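Local coordinates for xylan esterase, putative, AXE2C (Cellvibrio japonicus, PDB 2WAA), which removes acetyl groups from the plant cell wall polysaccharides xylan and glucomannan, acting as a carbohydrate esterase of family 2, at residues T26-D31 and H221-P226; L43-A48 and K115-T120; V86-F91 and H97-I102. All coordinates share one frame; numbering follows the deposited sequence. Where two conformers were deposited one is given.

Interaction 1 of 3, residues T26-D31 and H221-P226. With GOL (glycerol), chain J.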
loop_
_atom_site.group_PDB
_atom_site.type_symbol
_atom_site.label_atom_id
_atom_site.label_comp_id
_atom_site.label_asym_id
_atom_site.label_seq_id
_atom_site.Cartn_x
_atom_site.Cartn_y
_atom_site.Cartn_z
ATOM N N THR A 26 6.071 7.544 -4.646
ATOM C CA THR A 26 5.600 8.664 -5.464
ATOM C C THR A 26 6.606 8.949 -6.599
ATOM O O THR A 26 7.815 8.708 -6.454
ATOM C CB THR A 26 5.432 9.954 -4.615
ATOM O OG1 THR A 26 6.708 10.329 -4.043
ATOM C CG2 THR A 26 4.385 9.729 -3.502
ATOM N N HIS A 27 6.102 9.475 -7.716
ATOM C CA HIS A 27 6.953 9.927 -8.813
ATOM C C HIS A 27 6.990 11.468 -8.763
ATOM O O HIS A 27 5.944 12.101 -8.657
ATOM C CB HIS A 27 6.375 9.493 -10.139
ATOM C CG HIS A 27 7.257 9.868 -11.287
ATOM N ND1 HIS A 27 8.439 9.214 -11.541
ATOM C CD2 HIS A 27 7.180 10.884 -12.182
ATOM C CE1 HIS A 27 9.035 9.780 -12.584
ATOM N NE2 HIS A 27 8.292 10.793 -12.991
ATOM N N ILE A 28 8.192 12.047 -8.773
ATOM C CA ILE A 28 8.327 13.493 -8.675
ATOM C C ILE A 28 8.376 14.034 -10.102
ATOM O O ILE A 28 9.304 13.679 -10.889
ATOM C CB ILE A 28 9.617 13.874 -7.975
ATOM C CG1 ILE A 28 9.648 13.260 -6.565
ATOM C CG2 ILE A 28 9.744 15.437 -7.884
ATOM C CD1 ILE A 28 10.994 13.511 -5.849
ATOM N N ASN A 29 7.343 14.795 -10.480
ATOM C CA ASN A 29 7.302 15.355 -11.838
ATOM C C ASN A 29 8.145 16.609 -11.998
ATOM O O ASN A 29 8.568 17.203 -11.024
ATOM C CB ASN A 29 5.876 15.658 -12.277
ATOM C CG ASN A 29 5.004 14.436 -12.237
ATOM O OD1 ASN A 29 5.287 13.440 -12.905
ATOM N ND2 ASN A 29 3.942 14.498 -11.461
ATOM N N ASP A 30 8.355 17.036 -13.244
ATOM C CA ASP A 30 9.230 18.201 -13.464
ATOM C C ASP A 30 8.642 19.487 -12.879
ATOM O O ASP A 30 9.397 20.431 -12.549
ATOM C CB ASP A 30 9.464 18.434 -14.956
ATOM C CG ASP A 30 10.339 17.365 -15.603
ATOM O OD1 ASP A 30 11.027 16.583 -14.900
ATOM O OD2 ASP A 30 10.332 17.322 -16.855
ATOM N N ASP A 31 7.329 19.553 -12.754
ATOM C CA ASP A 31 6.679 20.762 -12.160
ATOM C C ASP A 31 6.561 20.658 -10.640
ATOM O O ASP A 31 5.853 21.443 -10.014
ATOM C CB ASP A 31 5.325 20.965 -12.760
ATOM C CG ASP A 31 4.358 19.843 -12.389
ATOM O OD1 ASP A 31 4.801 18.828 -11.776
ATOM O OD2 ASP A 31 3.179 19.979 -12.708
ATOM N N HIS A 221 15.362 1.981 -5.086
ATOM C CA HIS A 221 15.191 1.381 -3.747
ATOM C C HIS A 221 15.879 2.126 -2.632
ATOM O O HIS A 221 15.571 1.940 -1.458
ATOM C CB HIS A 221 15.646 -0.072 -3.794
ATOM C CG HIS A 221 14.773 -0.904 -4.642
ATOM N ND1 HIS A 221 13.472 -1.181 -4.289
ATOM C CD2 HIS A 221 14.975 -1.492 -5.843
ATOM C CE1 HIS A 221 12.916 -1.916 -5.234
ATOM N NE2 HIS A 221 13.800 -2.104 -6.189
ATOM N N HIS A 222 16.823 2.987 -2.989
ATOM C CA HIS A 222 17.505 3.786 -1.994
ATOM C C HIS A 222 16.488 4.715 -1.340
ATOM O O HIS A 222 16.710 5.248 -0.263
ATOM C CB HIS A 222 18.610 4.607 -2.684
ATOM C CG HIS A 222 19.445 5.410 -1.727
ATOM N ND1 HIS A 222 19.108 6.693 -1.332
ATOM C CD2 HIS A 222 20.600 5.109 -1.078
ATOM C CE1 HIS A 222 20.012 7.142 -0.473
ATOM N NE2 HIS A 222 20.930 6.204 -0.305
ATOM N N ARG A 223 15.355 4.921 -2.005
ATOM C CA ARG A 223 14.346 5.845 -1.479
ATOM C C ARG A 223 13.503 5.215 -0.365
ATOM O O ARG A 223 12.756 5.928 0.310
ATOM C CB ARG A 223 13.382 6.316 -2.598
ATOM C CG ARG A 223 14.066 7.107 -3.761
ATOM C CD ARG A 223 13.042 7.390 -4.926
ATOM N NE ARG A 223 12.015 8.343 -4.497
ATOM C CZ ARG A 223 10.917 8.628 -5.192
ATOM N NH1 ARG A 223 10.717 8.077 -6.386
ATOM N NH2 ARG A 223 10.058 9.523 -4.709
ATOM N N TYR A 224 13.536 3.887 -0.226
ATOM C CA TYR A 224 12.854 3.249 0.928
ATOM C C TYR A 224 13.532 1.917 1.227
ATOM O O TYR A 224 13.408 0.973 0.445
ATOM C CB TYR A 224 11.374 3.015 0.590
ATOM C CG TYR A 224 10.523 2.573 1.762
ATOM C CD1 TYR A 224 10.125 3.474 2.742
ATOM C CD2 TYR A 224 10.133 1.246 1.899
ATOM C CE1 TYR A 224 9.346 3.082 3.842
ATOM C CE2 TYR A 224 9.325 0.833 3.009
ATOM C CZ TYR A 224 8.946 1.764 3.955
ATOM O OH TYR A 224 8.137 1.408 5.013
ATOM N N GLN A 225 14.304 1.866 2.307
ATOM C CA GLN A 225 15.019 0.627 2.662
ATOM C C GLN A 225 14.316 0.061 3.895
ATOM O O GLN A 225 14.479 0.577 5.015
ATOM C CB GLN A 225 16.515 0.896 2.926
ATOM C CG GLN A 225 17.323 0.982 1.608
ATOM C CD GLN A 225 17.396 -0.358 0.866
ATOM O OE1 GLN A 225 16.718 -1.319 1.228
ATOM N NE2 GLN A 225 18.228 -0.420 -0.181
ATOM N N PRO A 226 13.477 -0.967 3.690
ATOM C CA PRO A 226 12.682 -1.499 4.792
ATOM C C PRO A 226 13.483 -2.407 5.714
ATOM O O PRO A 226 14.457 -3.053 5.265
ATOM C CB PRO A 226 11.600 -2.312 4.078
ATOM C CG PRO A 226 12.369 -2.860 2.803
ATOM C CD PRO A 226 13.207 -1.658 2.404
HETATM C C1 GOL J . 7.997 13.093 -2.497
HETATM O O1 GOL J . 8.811 12.058 -2.939
HETATM C C2 GOL J . 8.792 14.366 -2.213
HETATM O O2 GOL J . 8.745 14.458 -0.811
HETATM C C3 GOL J . 10.262 14.140 -2.565
HETATM O O3 GOL J . 11.035 15.276 -2.240
#
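Thr26 and Arg223 have the closest backbones of the two segments, yet their CA atoms stand 10.0 Å apart, so the gap between strand 27-28 and the 3-10 turn at 221-223 is spanned by one long side chain. Arg223 leaves its turn in the direction of the strand and bends once, at its third torsion (chi3 68°), which brings the end of the guanidinium up to the carbonyl oxygen of Thr26. Both terminal nitrogens take hold of that single atom: NH1 of Arg223 is 3.0 Å from Thr26 O, and NH2 of Arg223 is likewise 3.0 Å from Thr26 O. Sharing one acceptor costs straightness, and the N-H...O angles are only 136° and 137°. NH1 approaches almost in line with the C=O bond, whereas NH2 comes from the flank, tilted from the carbonyl plane. The positive charge so close by would be expected to polarise the carbonyl. This is a worked example of a domain junction fastened by a side chain: residues 26-31 belong to the N-terminal domain of the family 2 esterases, and residues 221-226 lead into strand 228-231 of the parallel sheet in the SGNH-type hydrolase domain. Ile28 approaches the guanidinium obliquely, its CG1 4.2 Å from Arg223 NH2. A glycerol, probably from the crystallisation liquor, bridges Thr26 and Arg223. Its O1 is hydrogen-bonded to Thr26 OG1 at 2.9 Å, while the bond from Arg223 NH2 to the same O1, at 3.3 Å, is weak. Carbon C3 of the glycerol lies 3.4 Å from CD1 of Ile28. On the strand side, Leu34 and Phe36 pack against Thr26, and backbone hydrogen bonds between His27 and Thr35 tie the short strand to its neighbour.

Interaction 2 of 3, residues L43-A48 and K115-T120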
loop_
_atom_site.group_PDB
_atom_site.type_symbol
_atom_site.label_atom_id
_atom_site.label_comp_id
_atom_site.label_asym_id
_atom_site.label_seq_id
_atom_site.Cartn_x
_atom_site.Cartn_y
_atom_site.Cartn_z
ATOM N N LEU A 43 0.327 11.452 2.427
ATOM C CA LEU A 43 1.010 12.747 2.365
ATOM C C LEU A 43 0.458 13.569 3.512
ATOM O O LEU A 43 -0.761 13.611 3.722
ATOM C CB LEU A 43 0.735 13.459 1.048
ATOM C CG LEU A 43 0.807 12.634 -0.235
ATOM C CD1 LEU A 43 0.665 13.518 -1.505
ATOM C CD2 LEU A 43 2.067 11.927 -0.260
ATOM N N SER A 44 1.355 14.204 4.265
ATOM C CA SER A 44 0.887 14.854 5.492
ATOM C C SER A 44 1.622 16.151 5.739
ATOM O O SER A 44 2.774 16.320 5.342
ATOM C CB SER A 44 1.003 13.942 6.734
ATOM O OG SER A 44 2.327 13.369 6.924
ATOM N N THR A 45 0.972 17.042 6.475
ATOM C CA THR A 45 1.570 18.355 6.719
ATOM C C THR A 45 0.939 18.852 8.030
ATOM O O THR A 45 -0.186 18.469 8.399
ATOM C CB THR A 45 1.311 19.354 5.557
ATOM O OG1 THR A 45 1.850 20.639 5.878
ATOM C CG2 THR A 45 -0.205 19.560 5.315
ATOM N N ILE A 46 1.667 19.717 8.722
ATOM C CA ILE A 46 1.103 20.371 9.930
ATOM C C ILE A 46 1.212 21.867 9.617
ATOM O O ILE A 46 2.240 22.324 9.105
ATOM C CB ILE A 46 1.933 20.067 11.161
ATOM C CG1 ILE A 46 1.842 18.572 11.528
ATOM C CG2 ILE A 46 1.401 20.821 12.356
ATOM C CD1 ILE A 46 3.043 18.084 12.273
ATOM N N VAL A 47 0.148 22.614 9.838
ATOM C CA VAL A 47 0.135 24.022 9.408
ATOM C C VAL A 47 -0.420 24.933 10.484
ATOM O O VAL A 47 -1.124 24.473 11.373
ATOM C CB VAL A 47 -0.763 24.235 8.149
ATOM C CG1 VAL A 47 -0.151 23.513 6.929
ATOM C CG2 VAL A 47 -2.240 23.781 8.388
ATOM N N ALA A 48 -0.142 26.224 10.377
ATOM C CA ALA A 48 -0.790 27.227 11.268
ATOM C C ALA A 48 -1.615 28.098 10.331
ATOM O O ALA A 48 -1.055 28.819 9.515
ATOM C CB ALA A 48 0.273 28.049 12.024
ATOM N N LYS A 115 -0.657 18.463 -6.976
ATOM C CA LYS A 115 0.260 19.463 -7.593
ATOM C C LYS A 115 0.840 20.465 -6.591
ATOM O O LYS A 115 2.046 20.746 -6.590
ATOM C CB LYS A 115 -0.461 20.245 -8.702
ATOM C CG LYS A 115 -0.920 19.316 -9.801
ATOM C CD LYS A 115 -1.407 20.101 -11.036
ATOM C CE LYS A 115 -1.694 19.142 -12.207
ATOM N NZ LYS A 115 -2.227 19.882 -13.400
ATOM N N GLN A 116 -0.035 21.014 -5.754
ATOM C CA GLN A 116 0.427 22.082 -4.824
ATOM C C GLN A 116 -0.641 22.283 -3.764
ATOM O O GLN A 116 -1.772 21.818 -3.938
ATOM C CB GLN A 116 0.775 23.397 -5.593
ATOM C CG GLN A 116 -0.246 23.801 -6.561
ATOM C CD GLN A 116 0.138 25.030 -7.486
ATOM O OE1 GLN A 116 -0.741 25.544 -8.158
ATOM N NE2 GLN A 116 1.400 25.446 -7.527
ATOM N N LEU A 117 -0.263 22.887 -2.638
ATOM C CA LEU A 117 -1.181 23.165 -1.523
ATOM C C LEU A 117 -1.132 24.658 -1.261
ATOM O O LEU A 117 -0.023 25.244 -1.280
ATOM C CB LEU A 117 -0.677 22.477 -0.246
ATOM C CG LEU A 117 -0.581 20.962 -0.110
ATOM C CD1 LEU A 117 -0.070 20.574 1.305
ATOM C CD2 LEU A 117 -1.966 20.337 -0.399
ATOM N N THR A 118 -2.290 25.252 -0.967
ATOM C CA THR A 118 -2.355 26.668 -0.609
ATOM C C THR A 118 -2.932 26.793 0.825
ATOM O O THR A 118 -4.058 26.372 1.085
ATOM C CB THR A 118 -3.233 27.460 -1.560
ATOM O OG1 THR A 118 -2.641 27.480 -2.871
ATOM C CG2 THR A 118 -3.385 28.943 -1.026
ATOM N N LEU A 119 -2.137 27.382 1.721
ATOM C CA LEU A 119 -2.527 27.618 3.107
ATOM C C LEU A 119 -2.913 29.076 3.229
ATOM O O LEU A 119 -2.132 29.968 2.821
ATOM C CB LEU A 119 -1.309 27.400 4.018
ATOM C CG LEU A 119 -1.527 27.762 5.519
ATOM C CD1 LEU A 119 -2.536 26.811 6.150
ATOM C CD2 LEU A 119 -0.167 27.711 6.338
ATOM N N THR A 120 -4.071 29.319 3.826
ATOM C CA THR A 120 -4.457 30.675 4.193
ATOM C C THR A 120 -4.096 30.751 5.667
ATOM O O THR A 120 -4.623 29.965 6.489
ATOM C CB THR A 120 -5.941 30.913 3.969
ATOM O OG1 THR A 120 -6.233 30.779 2.581
ATOM C CG2 THR A 120 -6.336 32.351 4.412
#
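The two facing sheets of the N-terminal beta-sandwich, a jelly-roll type of domain in this esterase family, meet here through side chains and, at one end, a side chain against a backbone carbonyl. Strand 43-48 comes from one sheet and strand 115-119 from the other; their axes approach to 9.5 Å and their directions differ by 26°, with no hydrogen bond between them. Val47 and Leu119 make the main apolar contact, sliding past each other so that CD1 of Leu119 lies 3.7 Å from CB of Val47 and 3.8 Å from its CG2. In Leu119 the CG is turned opposite the backbone nitrogen (chi1 174°), and the branch at CG sends the second methyl elsewhere: CD2 reaches the main chain of the residue after Val47, 3.5 Å from Ala48 O. That oxygen is not left to a methyl group, because Thr122 OG1 is hydrogen-bonded to it. Further along, Thr45 and Leu117 reach for each other tip to tip, methyl to methyl, with CG2 of Thr45 4.1 Å from CD1 of Leu117; Leu117 was modelled in two conformers, so this looser pairing is less certain. Phe124 of strand 123-124 touches Thr45, Val47, Leu117 and Leu119 alike. Strand 51-58, paired with strand 112-119, offers Ala54 to Leu117 and Leu52 to Leu119, while strand 42-48 pairs within its own sheet with strands 94-103, 21-23 and 123-124.

Interaction 3 of 3, residues V86-F91 and H97-I102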
loop_
_atom_site.group_PDB
_atom_site.type_symbol
_atom_site.label_atom_id
_atom_site.label_comp_id
_atom_site.label_asym_id
_atom_site.label_seq_id
_atom_site.Cartn_x
_atom_site.Cartn_y
_atom_site.Cartn_z
ATOM N N VAL A 86 -9.275 20.993 -4.106
ATOM C CA VAL A 86 -9.868 20.189 -3.044
ATOM C C VAL A 86 -9.667 20.899 -1.719
ATOM O O VAL A 86 -8.547 21.138 -1.305
ATOM C CB VAL A 86 -9.208 18.782 -2.975
ATOM C CG1 VAL A 86 -9.814 17.914 -1.829
ATOM C CG2 VAL A 86 -9.345 18.058 -4.329
ATOM N N GLU A 87 -10.757 21.247 -1.056
ATOM C CA GLU A 87 -10.639 21.877 0.262
ATOM C C GLU A 87 -10.336 20.804 1.296
ATOM O O GLU A 87 -11.077 19.813 1.391
ATOM C CB GLU A 87 -11.958 22.564 0.653
ATOM C CG GLU A 87 -11.793 23.351 1.984
ATOM C CD GLU A 87 -13.058 24.146 2.319
ATOM O OE1 GLU A 87 -13.134 25.310 1.888
ATOM O OE2 GLU A 87 -13.946 23.598 2.986
ATOM N N LEU A 88 -9.240 20.965 2.033
ATOM C CA LEU A 88 -8.855 19.985 3.030
ATOM C C LEU A 88 -9.435 20.386 4.372
ATOM O O LEU A 88 -10.016 19.550 5.063
ATOM C CB LEU A 88 -7.313 19.864 3.102
ATOM C CG LEU A 88 -6.646 19.386 1.776
ATOM C CD1 LEU A 88 -5.129 19.431 1.895
ATOM C CD2 LEU A 88 -7.145 18.010 1.319
ATOM N N PHE A 89 -9.324 21.656 4.737
ATOM C CA PHE A 89 -10.045 22.144 5.923
ATOM C C PHE A 89 -10.310 23.634 5.789
ATOM O O PHE A 89 -9.687 24.311 4.977
ATOM C CB PHE A 89 -9.282 21.817 7.238
ATOM C CG PHE A 89 -8.097 22.717 7.523
ATOM C CD1 PHE A 89 -8.254 23.992 8.069
ATOM C CD2 PHE A 89 -6.810 22.244 7.320
ATOM C CE1 PHE A 89 -7.114 24.805 8.385
ATOM C CE2 PHE A 89 -5.692 23.017 7.613
ATOM C CZ PHE A 89 -5.840 24.307 8.155
ATOM N N HIS A 90 -11.255 24.120 6.570
ATOM C CA HIS A 90 -11.548 25.517 6.628
ATOM C C HIS A 90 -12.241 25.800 7.966
ATOM O O HIS A 90 -13.253 25.144 8.282
ATOM C CB HIS A 90 -12.531 25.855 5.500
ATOM C CG HIS A 90 -12.845 27.312 5.435
ATOM N ND1 HIS A 90 -13.962 27.817 4.802
ATOM C CD2 HIS A 90 -12.192 28.375 5.961
ATOM C CE1 HIS A 90 -13.965 29.136 4.911
ATOM N NE2 HIS A 90 -12.903 29.500 5.611
ATOM N N PHE A 91 -11.676 26.724 8.737
ATOM C CA PHE A 91 -12.278 27.205 9.986
ATOM C C PHE A 91 -12.335 28.724 9.899
ATOM O O PHE A 91 -11.616 29.334 9.138
ATOM C CB PHE A 91 -11.405 26.803 11.164
ATOM C CG PHE A 91 -11.252 25.332 11.282
ATOM C CD1 PHE A 91 -12.330 24.548 11.651
ATOM C CD2 PHE A 91 -10.044 24.716 10.944
ATOM C CE1 PHE A 91 -12.199 23.163 11.702
ATOM C CE2 PHE A 91 -9.896 23.338 11.009
ATOM C CZ PHE A 91 -10.982 22.554 11.401
ATOM N N HIS A 97 -3.069 22.744 12.744
ATOM C CA HIS A 97 -3.890 21.593 12.288
ATOM C C HIS A 97 -2.991 20.590 11.587
ATOM O O HIS A 97 -2.066 20.969 10.852
ATOM C CB HIS A 97 -5.010 22.044 11.323
ATOM C CG HIS A 97 -6.039 22.897 12.004
ATOM N ND1 HIS A 97 -6.938 22.379 12.924
ATOM C CD2 HIS A 97 -6.227 24.239 11.998
ATOM C CE1 HIS A 97 -7.659 23.374 13.424
ATOM N NE2 HIS A 97 -7.250 24.510 12.874
ATOM N N ARG A 98 -3.289 19.318 11.817
ATOM C CA ARG A 98 -2.552 18.233 11.178
ATOM C C ARG A 98 -3.431 17.750 10.032
ATOM O O ARG A 98 -4.641 17.587 10.205
ATOM C CB ARG A 98 -2.306 17.087 12.172
ATOM C CG ARG A 98 -1.792 15.798 11.500
ATOM C CD ARG A 98 -1.330 14.707 12.494
ATOM N NE ARG A 98 -0.569 13.656 11.802
ATOM C CZ ARG A 98 -1.087 12.818 10.908
ATOM N NH1 ARG A 98 -2.365 12.909 10.581
ATOM N NH2 ARG A 98 -0.333 11.900 10.326
ATOM N N VAL A 99 -2.826 17.502 8.863
ATOM C CA VAL A 99 -3.613 17.122 7.678
ATOM C C VAL A 99 -2.959 15.926 7.011
ATOM O O VAL A 99 -1.747 15.938 6.789
ATOM C CB VAL A 99 -3.611 18.274 6.673
ATOM C CG1 VAL A 99 -4.384 17.902 5.428
ATOM C CG2 VAL A 99 -4.240 19.516 7.327
ATOM N N GLU A 100 -3.748 14.881 6.737
ATOM C CA GLU A 100 -3.218 13.683 6.069
ATOM C C GLU A 100 -4.112 13.345 4.871
ATOM O O GLU A 100 -5.362 13.395 4.985
ATOM C CB GLU A 100 -3.168 12.453 7.037
ATOM C CG GLU A 100 -2.339 11.300 6.414
ATOM C CD GLU A 100 -2.162 10.087 7.357
ATOM O OE1 GLU A 100 -2.911 9.985 8.357
ATOM O OE2 GLU A 100 -1.287 9.233 7.086
ATOM N N ILE A 101 -3.483 13.043 3.727
ATOM C CA ILE A 101 -4.207 12.547 2.565
ATOM C C ILE A 101 -3.713 11.119 2.349
ATOM O O ILE A 101 -2.507 10.883 2.312
ATOM C CB ILE A 101 -3.924 13.407 1.323
ATOM C CG1 ILE A 101 -4.401 14.856 1.595
ATOM C CG2 ILE A 101 -4.506 12.780 0.055
ATOM C CD1 ILE A 101 -3.866 15.893 0.568
ATOM N N ILE A 102 -4.641 10.169 2.234
ATOM C CA ILE A 102 -4.256 8.774 2.057
ATOM C C ILE A 102 -4.856 8.263 0.772
ATOM O O ILE A 102 -6.081 8.370 0.572
ATOM C CB ILE A 102 -4.686 7.823 3.252
ATOM C CG1 ILE A 102 -4.100 8.282 4.594
ATOM C CG2 ILE A 102 -4.128 6.428 3.037
ATOM C CD1 ILE A 102 -5.120 9.079 5.394
#
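Leu88 and Phe89 both point at strand 97-102, although consecutive residues of a regular strand would face opposite ways. The cause is a classic beta bulge: both residues pair with Leu52 of the adjoining strand, and the extra residue puts two side chains on the inner face. The segments run nearly antiparallel, at 162°, with axes 8.5 Å apart, and since they lie in different sheets it is side chains that join them. The buried part holds Leu88, Phe89, Val99 and Ile101 at ordinary van der Waals distances. Leu88 crosses Val99 at about a right angle, CD1 lying 3.9 Å from Val99 CG1, and its other methyl, CD2, is 4.0 Å from Ile101 CD1. CG of Phe89 sits between the backbone nitrogen and the carbonyl carbon (chi1 77°); the ring meets Val99 edge-on, with CD2 3.7 Å from Val99 CG2, and offers a face to His97, whose CB makes a CH-pi contact 4.2 Å from the ring centroid. The closest approach, however, lies on the more solvent-exposed side. There His97 and Phe91, both partly exposed, come from opposite directions into an offset stack, centroids 4.5 Å apart and planes at 26°, with CE2 of Phe91 over the imidazole, 3.3 Å from His97 CE1. Phe89 completes the aromatic cluster, its ring turned obliquely to that of His97. The imidazole is also anchored from outside the pair, since ND1 of His97 is hydrogen-bonded to Asp70 OD2, which should help fix the ring's rotation. Strand 63-69 adds Val67 against Leu88 and Ile69 against Phe89 and Val99. Leu52 of strand 51-58 and Val47 of strand 42-48 both touch the Phe89 side chain, so that both sheets of the sandwich contribute to its surroundings.

How the interactions relate
From the N terminus, residues 26-31 come first, and interaction 1 waits for its partner until residues 221-226, in the loop before strand 228-231 of the hydrolase domain. Inside this long loop, interaction 2 closes a smaller one between 43-48 and 115-120, and interaction 3, between 86-91 and 97-102, closes the shortest, so the three nest without crossing. Interactions 2 and 3 each join the two sheets of the sandwich and adjoin one another: Leu43 O and Thr45 O lie 2.8 Å from the backbone nitrogens of Ile101 and Val99 respectively, probable hydrogen bonds. Interaction 1 touches neither, and instead ties the sandwich to the catalytic domain.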